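Local coordinates for protein cleavage stimulation factor 77 (PDB 2UY1) that probably serves as a helical-repeat scaffold in mRNA 3'-end processing and may bind mRNA, at residues 33-37 and 52-56; 176-180 and 433-437; 265-270 and 284-288; 339-344 and 359-364. All coordinates share one frame; numbering follows the deposited sequence.

Interaction 1. Residues 33-37 and 52-56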
# COMPACT_ATOMS: atom_id res chain seq x y z
N LEU B 33 23.74 -56.55 -0.72
CA LEU B 33 24.61 -55.38 -0.51
C LEU B 33 25.39 -55.02 -1.79
O LEU B 33 25.53 -53.84 -2.14
CB LEU B 33 25.60 -55.62 0.63
CG LEU B 33 26.45 -54.45 1.15
CD1 LEU B 33 25.59 -53.25 1.48
CD2 LEU B 33 27.28 -54.89 2.38
N GLU B 34 25.91 -56.06 -2.47
CA GLU B 34 26.75 -55.90 -3.67
C GLU B 34 25.97 -55.39 -4.88
O GLU B 34 26.56 -54.63 -5.68
CB GLU B 34 27.52 -57.18 -4.02
CG GLU B 34 28.73 -57.42 -3.11
CD GLU B 34 29.79 -58.34 -3.72
OE1 GLU B 34 29.76 -58.61 -4.95
OE2 GLU B 34 30.65 -58.80 -2.96
N SER B 35 24.70 -55.80 -5.02
CA SER B 35 23.75 -55.23 -6.02
C SER B 35 23.39 -53.77 -5.68
O SER B 35 23.10 -52.96 -6.58
CB SER B 35 22.43 -56.03 -6.09
OG SER B 35 22.61 -57.45 -6.01
N LEU B 36 23.36 -53.46 -4.37
CA LEU B 36 22.95 -52.14 -3.89
C LEU B 36 24.01 -51.10 -4.26
O LEU B 36 23.69 -50.04 -4.79
CB LEU B 36 22.73 -52.13 -2.38
CG LEU B 36 22.37 -50.72 -1.82
CD1 LEU B 36 21.27 -50.76 -0.76
CD2 LEU B 36 23.58 -49.90 -1.33
N PHE B 37 25.26 -51.43 -3.93
CA PHE B 37 26.41 -50.64 -4.31
C PHE B 37 26.51 -50.56 -5.84
O PHE B 37 26.59 -49.46 -6.42
CB PHE B 37 27.67 -51.24 -3.71
CG PHE B 37 27.90 -50.88 -2.25
CD1 PHE B 37 27.63 -49.61 -1.76
CD2 PHE B 37 28.42 -51.84 -1.36
CE1 PHE B 37 27.87 -49.30 -0.43
CE2 PHE B 37 28.64 -51.53 -0.02
CZ PHE B 37 28.38 -50.26 0.44
N LEU B 52 31.35 -46.98 4.03
CA LEU B 52 30.85 -48.32 4.27
C LEU B 52 31.25 -49.29 3.17
O LEU B 52 31.46 -50.48 3.43
CB LEU B 52 29.32 -48.28 4.44
CG LEU B 52 28.98 -47.97 5.91
CD1 LEU B 52 27.74 -47.06 6.02
CD2 LEU B 52 28.83 -49.28 6.71
N TYR B 53 31.35 -48.77 1.95
CA TYR B 53 31.89 -49.53 0.85
C TYR B 53 33.32 -49.94 1.16
O TYR B 53 33.71 -51.07 0.86
CB TYR B 53 31.83 -48.74 -0.45
CG TYR B 53 32.35 -49.55 -1.60
CD1 TYR B 53 31.71 -50.74 -1.99
CD2 TYR B 53 33.49 -49.13 -2.31
CE1 TYR B 53 32.18 -51.48 -3.05
CE2 TYR B 53 33.98 -49.88 -3.36
CZ TYR B 53 33.33 -51.06 -3.73
OH TYR B 53 33.78 -51.80 -4.78
N ILE B 54 34.07 -49.01 1.76
CA ILE B 54 35.43 -49.24 2.26
C ILE B 54 35.45 -50.27 3.40
O ILE B 54 36.19 -51.26 3.33
CB ILE B 54 36.16 -47.90 2.68
CG1 ILE B 54 36.35 -46.95 1.49
CG2 ILE B 54 37.54 -48.19 3.29
CD1 ILE B 54 36.98 -45.61 1.89
N GLU B 55 34.62 -50.06 4.43
CA GLU B 55 34.47 -51.06 5.50
C GLU B 55 34.18 -52.48 4.92
O GLU B 55 34.90 -53.42 5.22
CB GLU B 55 33.42 -50.63 6.54
CG GLU B 55 33.66 -51.19 7.96
CD GLU B 55 32.37 -51.55 8.70
OE1 GLU B 55 31.32 -50.89 8.45
OE2 GLU B 55 32.40 -52.51 9.53
N TYR B 56 33.17 -52.60 4.06
CA TYR B 56 32.91 -53.85 3.32
C TYR B 56 34.11 -54.42 2.49
O TYR B 56 34.46 -55.59 2.65
CB TYR B 56 31.64 -53.77 2.46
CG TYR B 56 31.36 -55.04 1.66
CD1 TYR B 56 31.12 -56.25 2.31
CD2 TYR B 56 31.36 -55.02 0.25
CE1 TYR B 56 30.87 -57.42 1.59
CE2 TYR B 56 31.10 -56.18 -0.48
CZ TYR B 56 30.87 -57.37 0.20
OH TYR B 56 30.61 -58.52 -0.50

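Interaction 2. Residues 176-180 and 433-437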
# COMPACT_ATOMS: atom_id res chain seq x y z
N ALA B 176 23.42 -22.13 -2.10
CA ALA B 176 23.34 -21.09 -3.15
C ALA B 176 24.50 -20.15 -3.02
O ALA B 176 25.20 -19.91 -3.97
CB ALA B 176 22.04 -20.33 -3.01
N ARG B 177 24.73 -19.66 -1.81
CA ARG B 177 25.91 -18.84 -1.51
C ARG B 177 27.24 -19.50 -1.89
O ARG B 177 28.11 -18.87 -2.50
CB ARG B 177 25.91 -18.45 -0.03
CG ARG B 177 25.08 -17.19 0.29
CD ARG B 177 25.14 -16.86 1.76
NE ARG B 177 24.12 -15.88 2.15
CZ ARG B 177 23.11 -16.12 2.98
NH1 ARG B 177 22.95 -17.31 3.56
NH2 ARG B 177 22.24 -15.15 3.26
N LEU B 178 27.39 -20.78 -1.53
CA LEU B 178 28.57 -21.57 -1.90
C LEU B 178 28.78 -21.65 -3.41
O LEU B 178 29.89 -21.37 -3.91
CB LEU B 178 28.53 -22.97 -1.27
CG LEU B 178 29.64 -24.01 -1.61
CD1 LEU B 178 31.00 -23.60 -0.98
CD2 LEU B 178 29.28 -25.41 -1.15
N ILE B 179 27.73 -22.03 -4.12
CA ILE B 179 27.72 -22.07 -5.57
C ILE B 179 28.25 -20.77 -6.19
O ILE B 179 29.19 -20.81 -7.01
CB ILE B 179 26.31 -22.41 -6.16
CG1 ILE B 179 26.02 -23.91 -6.03
CG2 ILE B 179 26.18 -21.96 -7.66
CD1 ILE B 179 24.55 -24.29 -6.20
N ASP B 180 27.63 -19.65 -5.80
CA ASP B 180 28.02 -18.31 -6.29
C ASP B 180 29.50 -17.95 -6.03
O ASP B 180 30.17 -17.44 -6.92
CB ASP B 180 27.14 -17.23 -5.68
CG ASP B 180 25.67 -17.37 -6.02
OD1 ASP B 180 25.32 -17.71 -7.19
OD2 ASP B 180 24.86 -17.14 -5.09
N GLU B 433 19.76 -12.51 -4.74
CA GLU B 433 20.97 -12.33 -5.51
C GLU B 433 21.57 -13.69 -6.00
O GLU B 433 21.24 -14.72 -5.47
CB GLU B 433 22.00 -11.65 -4.60
CG GLU B 433 23.35 -11.64 -5.29
CD GLU B 433 24.45 -10.81 -4.68
OE1 GLU B 433 24.27 -10.23 -3.57
OE2 GLU B 433 25.51 -10.77 -5.38
N GLY B 434 22.48 -13.69 -6.97
CA GLY B 434 23.14 -14.94 -7.40
C GLY B 434 22.16 -15.98 -7.96
O GLY B 434 21.17 -15.61 -8.60
N ILE B 435 22.41 -17.27 -7.71
CA ILE B 435 21.59 -18.31 -8.34
C ILE B 435 20.20 -18.47 -7.68
O ILE B 435 19.22 -18.91 -8.33
CB ILE B 435 22.36 -19.67 -8.48
CG1 ILE B 435 21.55 -20.64 -9.36
CG2 ILE B 435 22.75 -20.24 -7.10
CD1 ILE B 435 21.73 -20.43 -10.86
N LEU B 436 20.08 -18.09 -6.41
CA LEU B 436 18.75 -18.02 -5.78
C LEU B 436 17.92 -16.83 -6.30
O LEU B 436 16.74 -16.93 -6.48
CB LEU B 436 18.92 -17.94 -4.26
CG LEU B 436 17.73 -18.07 -3.30
CD1 LEU B 436 16.85 -19.29 -3.54
CD2 LEU B 436 18.25 -18.08 -1.86
N GLY B 437 18.58 -15.70 -6.50
CA GLY B 437 18.07 -14.59 -7.31
C GLY B 437 17.46 -15.04 -8.62
O GLY B 437 16.32 -14.67 -8.94
O HOH W 1 22.27 -17.07 -4.59

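Interaction 3. Residues 265-270 and 284-288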
# COMPACT_ATOMS: atom_id res chain seq x y z
N LEU B 265 -0.25 -32.66 -15.68
CA LEU B 265 -0.52 -32.03 -14.38
C LEU B 265 -1.97 -31.58 -14.17
O LEU B 265 -2.46 -31.54 -13.06
CB LEU B 265 0.45 -30.87 -14.13
CG LEU B 265 1.42 -31.15 -12.98
CD1 LEU B 265 1.88 -32.58 -12.98
CD2 LEU B 265 2.58 -30.17 -12.97
N LYS B 266 -2.65 -31.23 -15.24
CA LYS B 266 -4.06 -30.95 -15.16
C LYS B 266 -4.80 -32.20 -14.72
O LYS B 266 -5.47 -32.18 -13.70
CB LYS B 266 -4.60 -30.41 -16.49
CG LYS B 266 -6.14 -30.37 -16.55
CD LYS B 266 -6.67 -30.06 -17.97
CE LYS B 266 -6.50 -31.22 -18.98
NZ LYS B 266 -6.92 -30.72 -20.34
N ARG B 267 -4.61 -33.31 -15.44
CA ARG B 267 -5.24 -34.60 -15.09
C ARG B 267 -4.99 -35.04 -13.64
O ARG B 267 -5.91 -35.55 -12.99
CB ARG B 267 -4.81 -35.69 -16.07
CG ARG B 267 -5.24 -35.40 -17.50
CD ARG B 267 -4.93 -36.53 -18.46
NE ARG B 267 -3.57 -36.43 -18.98
CZ ARG B 267 -3.21 -35.64 -19.99
NH1 ARG B 267 -4.11 -34.88 -20.62
NH2 ARG B 267 -1.93 -35.64 -20.38
N LYS B 268 -3.76 -34.82 -13.15
CA LYS B 268 -3.32 -35.20 -11.79
C LYS B 268 -4.10 -34.42 -10.74
O LYS B 268 -4.76 -35.02 -9.90
CB LYS B 268 -1.80 -35.06 -11.61
CG LYS B 268 -1.33 -34.58 -10.22
CD LYS B 268 0.21 -34.48 -10.10
CE LYS B 268 0.70 -33.66 -8.89
NZ LYS B 268 0.35 -34.16 -7.49
N TYR B 269 -4.05 -33.09 -10.81
CA TYR B 269 -4.86 -32.25 -9.94
C TYR B 269 -6.37 -32.44 -10.13
O TYR B 269 -7.17 -32.04 -9.26
CB TYR B 269 -4.45 -30.78 -10.08
CG TYR B 269 -3.07 -30.52 -9.52
CD1 TYR B 269 -2.83 -30.61 -8.15
CD2 TYR B 269 -1.97 -30.21 -10.35
CE1 TYR B 269 -1.59 -30.37 -7.63
CE2 TYR B 269 -0.70 -29.98 -9.81
CZ TYR B 269 -0.53 -30.07 -8.45
OH TYR B 269 0.69 -29.85 -7.86
N SER B 270 -6.73 -33.02 -11.28
CA SER B 270 -8.08 -33.49 -11.71
C SER B 270 -8.91 -32.49 -12.47
O SER B 270 -8.79 -32.44 -13.69
CB SER B 270 -8.89 -34.23 -10.62
OG SER B 270 -8.62 -35.64 -10.68
N GLU B 284 -3.92 -24.29 -8.95
CA GLU B 284 -3.05 -25.11 -9.78
C GLU B 284 -3.52 -25.11 -11.22
O GLU B 284 -2.77 -24.80 -12.14
CB GLU B 284 -3.18 -26.52 -9.25
CG GLU B 284 -3.45 -26.52 -7.77
CD GLU B 284 -2.20 -26.29 -7.03
OE1 GLU B 284 -1.15 -26.59 -7.64
OE2 GLU B 284 -2.25 -25.83 -5.87
N LEU B 285 -4.80 -25.40 -11.40
CA LEU B 285 -5.39 -25.55 -12.72
C LEU B 285 -5.37 -24.24 -13.50
O LEU B 285 -5.08 -24.26 -14.71
CB LEU B 285 -6.79 -26.23 -12.65
CG LEU B 285 -6.78 -27.69 -12.04
CD1 LEU B 285 -8.21 -28.16 -11.66
CD2 LEU B 285 -6.07 -28.74 -12.92
N ASP B 286 -5.68 -23.13 -12.84
CA ASP B 286 -5.59 -21.81 -13.49
C ASP B 286 -4.13 -21.49 -13.73
O ASP B 286 -3.82 -21.02 -14.79
CB ASP B 286 -6.23 -20.71 -12.65
CG ASP B 286 -7.77 -20.72 -12.71
OD1 ASP B 286 -8.37 -21.24 -13.69
OD2 ASP B 286 -8.37 -20.16 -11.76
N LEU B 287 -3.22 -21.74 -12.76
CA LEU B 287 -1.80 -21.48 -13.04
C LEU B 287 -1.19 -22.38 -14.12
O LEU B 287 -0.23 -21.97 -14.79
CB LEU B 287 -0.94 -21.45 -11.78
CG LEU B 287 0.25 -20.46 -11.78
CD1 LEU B 287 -0.06 -18.98 -12.16
CD2 LEU B 287 0.88 -20.50 -10.44
N LEU B 288 -1.75 -23.58 -14.32
CA LEU B 288 -1.30 -24.44 -15.40
C LEU B 288 -1.73 -23.89 -16.75
O LEU B 288 -0.93 -23.87 -17.69
CB LEU B 288 -1.89 -25.87 -15.25
CG LEU B 288 -1.25 -26.72 -14.19
CD1 LEU B 288 -2.15 -27.94 -13.97
CD2 LEU B 288 0.16 -27.05 -14.64

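Interaction 4. Residues 339-344 and 359-364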
# COMPACT_ATOMS: atom_id res chain seq x y z
N PRO B 339 -8.88 -6.96 -25.63
CA PRO B 339 -8.87 -7.12 -24.14
C PRO B 339 -10.18 -6.73 -23.47
O PRO B 339 -10.57 -7.37 -22.49
CB PRO B 339 -7.68 -6.26 -23.65
CG PRO B 339 -7.22 -5.45 -24.80
CD PRO B 339 -7.79 -6.07 -26.10
N TYR B 340 -10.86 -5.71 -24.00
CA TYR B 340 -12.15 -5.32 -23.45
C TYR B 340 -13.11 -6.51 -23.50
O TYR B 340 -13.86 -6.79 -22.55
CB TYR B 340 -12.75 -4.17 -24.26
CG TYR B 340 -14.08 -3.72 -23.73
CD1 TYR B 340 -14.15 -2.64 -22.86
CD2 TYR B 340 -15.29 -4.38 -24.07
CE1 TYR B 340 -15.34 -2.20 -22.37
CE2 TYR B 340 -16.54 -3.95 -23.54
CZ TYR B 340 -16.54 -2.84 -22.70
OH TYR B 340 -17.71 -2.33 -22.15
N ASN B 341 -13.10 -7.19 -24.63
CA ASN B 341 -13.97 -8.33 -24.85
C ASN B 341 -13.57 -9.53 -24.03
O ASN B 341 -14.44 -10.18 -23.52
CB ASN B 341 -14.18 -8.60 -26.35
CG ASN B 341 -14.93 -7.43 -27.01
OD1 ASN B 341 -16.05 -7.57 -27.43
ND2 ASN B 341 -14.32 -6.25 -27.00
N ILE B 342 -12.28 -9.76 -23.84
CA ILE B 342 -11.84 -10.87 -22.97
C ILE B 342 -12.19 -10.63 -21.50
O ILE B 342 -12.69 -11.53 -20.81
CB ILE B 342 -10.32 -11.16 -23.17
CG1 ILE B 342 -10.05 -11.45 -24.64
CG2 ILE B 342 -9.85 -12.22 -22.24
CD1 ILE B 342 -8.62 -11.62 -25.03
N PHE B 343 -11.96 -9.40 -21.02
CA PHE B 343 -12.36 -9.02 -19.64
C PHE B 343 -13.89 -9.14 -19.46
O PHE B 343 -14.35 -9.62 -18.42
CB PHE B 343 -12.00 -7.56 -19.37
CG PHE B 343 -10.61 -7.31 -18.82
CD1 PHE B 343 -9.72 -6.53 -19.54
CD2 PHE B 343 -10.25 -7.70 -17.52
CE1 PHE B 343 -8.43 -6.28 -19.04
CE2 PHE B 343 -8.96 -7.41 -16.99
CZ PHE B 343 -8.05 -6.71 -17.77
N SER B 344 -14.64 -8.66 -20.45
CA SER B 344 -16.12 -8.69 -20.46
C SER B 344 -16.64 -10.14 -20.40
O SER B 344 -17.44 -10.44 -19.50
CB SER B 344 -16.67 -7.97 -21.72
OG SER B 344 -16.38 -6.56 -21.72
N GLU B 359 -9.44 -5.15 -11.78
CA GLU B 359 -8.36 -5.22 -12.74
C GLU B 359 -8.83 -4.77 -14.08
O GLU B 359 -8.03 -4.24 -14.78
CB GLU B 359 -7.77 -6.64 -12.86
CG GLU B 359 -6.95 -7.15 -11.66
CD GLU B 359 -5.65 -6.37 -11.40
OE1 GLU B 359 -5.04 -5.95 -12.38
OE2 GLU B 359 -5.24 -6.19 -10.21
N PHE B 360 -10.12 -5.00 -14.43
CA PHE B 360 -10.73 -4.51 -15.69
C PHE B 360 -10.85 -2.98 -15.65
O PHE B 360 -10.50 -2.35 -16.60
CB PHE B 360 -12.15 -5.07 -15.86
CG PHE B 360 -12.80 -4.87 -17.24
CD1 PHE B 360 -12.11 -4.34 -18.31
CD2 PHE B 360 -14.14 -5.29 -17.45
CE1 PHE B 360 -12.71 -4.18 -19.56
CE2 PHE B 360 -14.74 -5.13 -18.67
CZ PHE B 360 -14.04 -4.56 -19.72
N PHE B 361 -11.41 -2.42 -14.58
CA PHE B 361 -11.55 -0.99 -14.52
C PHE B 361 -10.22 -0.29 -14.57
O PHE B 361 -10.07 0.68 -15.29
CB PHE B 361 -12.40 -0.54 -13.33
CG PHE B 361 -12.36 0.97 -13.12
CD1 PHE B 361 -12.98 1.83 -14.07
CD2 PHE B 361 -11.66 1.51 -12.05
CE1 PHE B 361 -12.91 3.26 -13.95
CE2 PHE B 361 -11.60 2.95 -11.90
CZ PHE B 361 -12.26 3.80 -12.88
N LEU B 362 -9.25 -0.77 -13.83
CA LEU B 362 -7.98 -0.03 -13.66
C LEU B 362 -7.11 -0.17 -14.89
O LEU B 362 -6.31 0.71 -15.24
CB LEU B 362 -7.19 -0.50 -12.44
CG LEU B 362 -7.80 -0.20 -11.05
CD1 LEU B 362 -6.95 -0.88 -10.00
CD2 LEU B 362 -7.97 1.33 -10.69
N PHE B 363 -7.27 -1.31 -15.56
CA PHE B 363 -6.68 -1.53 -16.87
C PHE B 363 -7.28 -0.51 -17.84
O PHE B 363 -6.59 0.10 -18.62
CB PHE B 363 -7.02 -2.93 -17.41
CG PHE B 363 -6.68 -3.10 -18.87
CD1 PHE B 363 -5.34 -3.27 -19.29
CD2 PHE B 363 -7.67 -3.12 -19.83
CE1 PHE B 363 -5.03 -3.43 -20.67
CE2 PHE B 363 -7.37 -3.24 -21.21
CZ PHE B 363 -6.04 -3.39 -21.63
N LEU B 364 -8.59 -0.36 -17.89
CA LEU B 364 -9.10 0.61 -18.90
C LEU B 364 -8.63 2.07 -18.57
O LEU B 364 -8.34 2.90 -19.44
CB LEU B 364 -10.63 0.55 -18.95
CG LEU B 364 -11.23 -0.75 -19.53
CD1 LEU B 364 -12.75 -0.71 -19.40
CD2 LEU B 364 -10.83 -0.93 -21.02

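Interaction 1. Residues 33-37 and 52-56
The ring of F37 receives Y53 on one face: Y53 CD1 stands 3.5 Å above the ring plane, displaced toward its rim, and Y53 CB lies over the same face, 4.1 Å from the centroid. Because Y53 meets F37 with its own edge, the pair is T-shaped (edge-to-face), with centroids 5.0 Å apart and planes at 76°. F37 CZ also reaches 3.6 Å from Y53 CA, so the far end of the phenyl ring lies against the backbone of helix 47-57. The ring of Y56 is contacted in two other ways. L33 CD2 sits over one face, 4.1 Å from Y56 CD1, the two side chains running alongside with opposed directions; at the edge, near the ring plane, lies the carboxylate of E34. The E34 chain, stretched out from CG, is nearly perpendicular to the tyrosine, its carboxylate turned 66° from the ring. With Y56 CG anti to the backbone N (chi1 179°), the ring points across to helix 30-40, and Y56 OH donates a very short hydrogen bond of 2.5 Å to E34 OE2. Y30 also packs against Y56. The two helices form a helical hairpin of the kind found in TPR-clan repeats. Its contact grades from an apolar aromatic interior to a polar, solvent-facing margin, where the phenol's bond would probably favour ionised E34 and limit how far the Y56 ring can swing.

Interaction 2. Residues 176-180 and 433-437
D180 directs its carboxylate at the start of helix 434-446, and the two oxygens divide the work. D180 OD1, through its syn lone pair, accepts a bent hydrogen bond from I435 N at 3.0 Å (138° at the hydrogen). D180 OD2 instead accepts from a water at 2.6 Å; the same water donates to E433 O and accepts from L436 N. One amide thus bonds the acid directly and a second through the water; this probably favours the charged form, although A176 O, also an acceptor, lies 3.0 Å from D180 OD2. The bare CA of G434 leaves room for both carboxylate oxygens, D180 OD1 being 3.5 Å from G434 CA. Beside this polar end, I179 and I435 meet at a slant through their CG2 methyls, 3.9 Å apart. The I435 CG2 branch faces helix 173-184 because it stands between its own backbone N and carbonyl carbon, while CG1 leads away. A176 CB fills in next to it, 4.1 Å from L436 CB. The contact docks the late helix 434-446 on helix 173-184, where F218 of helix 213-225 touches A176, I179 and I435, and helix 193-208 packs on I179 from I201, H202 and I205.

Interaction 3. Residues 265-270 and 284-288
E284 lies over one face of the Y269 ring, and its atoms can be followed across it. E284 CB sits almost over the ring centre, 4.0 Å from the centroid, in a CH-pi contact. E284 CG is next, 4.2 Å from Y269 CD1, and the chain then bends (chi2 -79°), which keeps it running along the ring rather than leaving it. E284 CD lies near Y269 CE1, and at the tip E284 OE1 stands 3.6 Å from Y269 CZ, above the rim of the ring. The carboxylate is inclined 31° to the ring, so it lies over the phenol obliquely. On the opposite face, K268 CE rests 3.8 Å above the plane; the ring lies between the E284 side chain and the aliphatic CE of K268 from its own helix.

Apolar contacts continue the interface. L288 CD1 presses on the backbone where L265 and K266 join, 3.6 Å from K266 N, while L288 CD2 meets L265 CB. L285 CD2 touches Y269 CB at 3.9 Å and comes closer still, 3.6 Å, to K266 O, the carbonyl that accepts S270 N in the last turn of helix 260-269. L250 of helix 247-255 packs on L288. The segment axes approach to 9.8 Å and run at 171°, a nearly antiparallel pair, the kind of building block expected of an alpha-helical repeat protein of the TPR clan.

Interaction 4. Residues 339-344 and 359-364
Aromatic contacts dominate this interface, and F343 and F360 stand at its centre. Their rings are nearly parallel, 8° apart, but offset, with little of one ring over the other and 4.7 Å between centroids. What fills the centre of the F360 face is therefore not the F343 ring but its CB, 3.3 Å from the F360 centroid. The exchange is mutual, since F360 CA lies over the F343 face in a second CH-pi contact. F360 reaches across because its CG is anti to the backbone N (chi1 -169°), and its edge then strikes the face of Y340 in a T-shaped (edge-to-face) pair, F360 CZ 3.7 Å from Y340 CD1. F343 also meets F363 at an oblique angle, its CE1 3.3 Å from F363 CD2.

Aliphatic groups close the margins: P339 CB packs 3.9 Å from F363 CZ, and L364 CD2 comes to the edge of the Y340 ring.

The polar element is internal to helix 337-349. S344 OG donates 2.7 Å to Y340 O from above the carbonyl plane, while S344 N reaches the same oxygen from the other face, and F360 CZ lies against this carbonyl oxygen, which accepts two hydrogen bonds.

The helical hairpin packs against the preceding helix 319-333, through A326 and Y330, the latter edge-to-face with F363, and the following helix 370-379, with L376 on F360 and N372 on Y340, as in alpha-helical repeats of the TPR clan.

Overall arrangement
From the N terminus, interaction 1 comes first, joining helices 30-40 and 47-57 across a short turn, with 14 residues between the two segments. Helix 173-184 then opens interaction 2, which closes only when helix 434-446 returns 252 residues later. Within that long excursion fall interaction 3, linking helices 260-269 and 282-300, and interaction 4, linking 337-349 and 354-367; these two follow one another, and none of the four cross. Interactions 1 and 4 lie on opposite sides of the chain's centre, their centres about 64 Å apart. Three contacts thus pair consecutive helices running in roughly opposite directions along the elongated array, whereas interaction 2 brings the end of the modelled chain back to its middle.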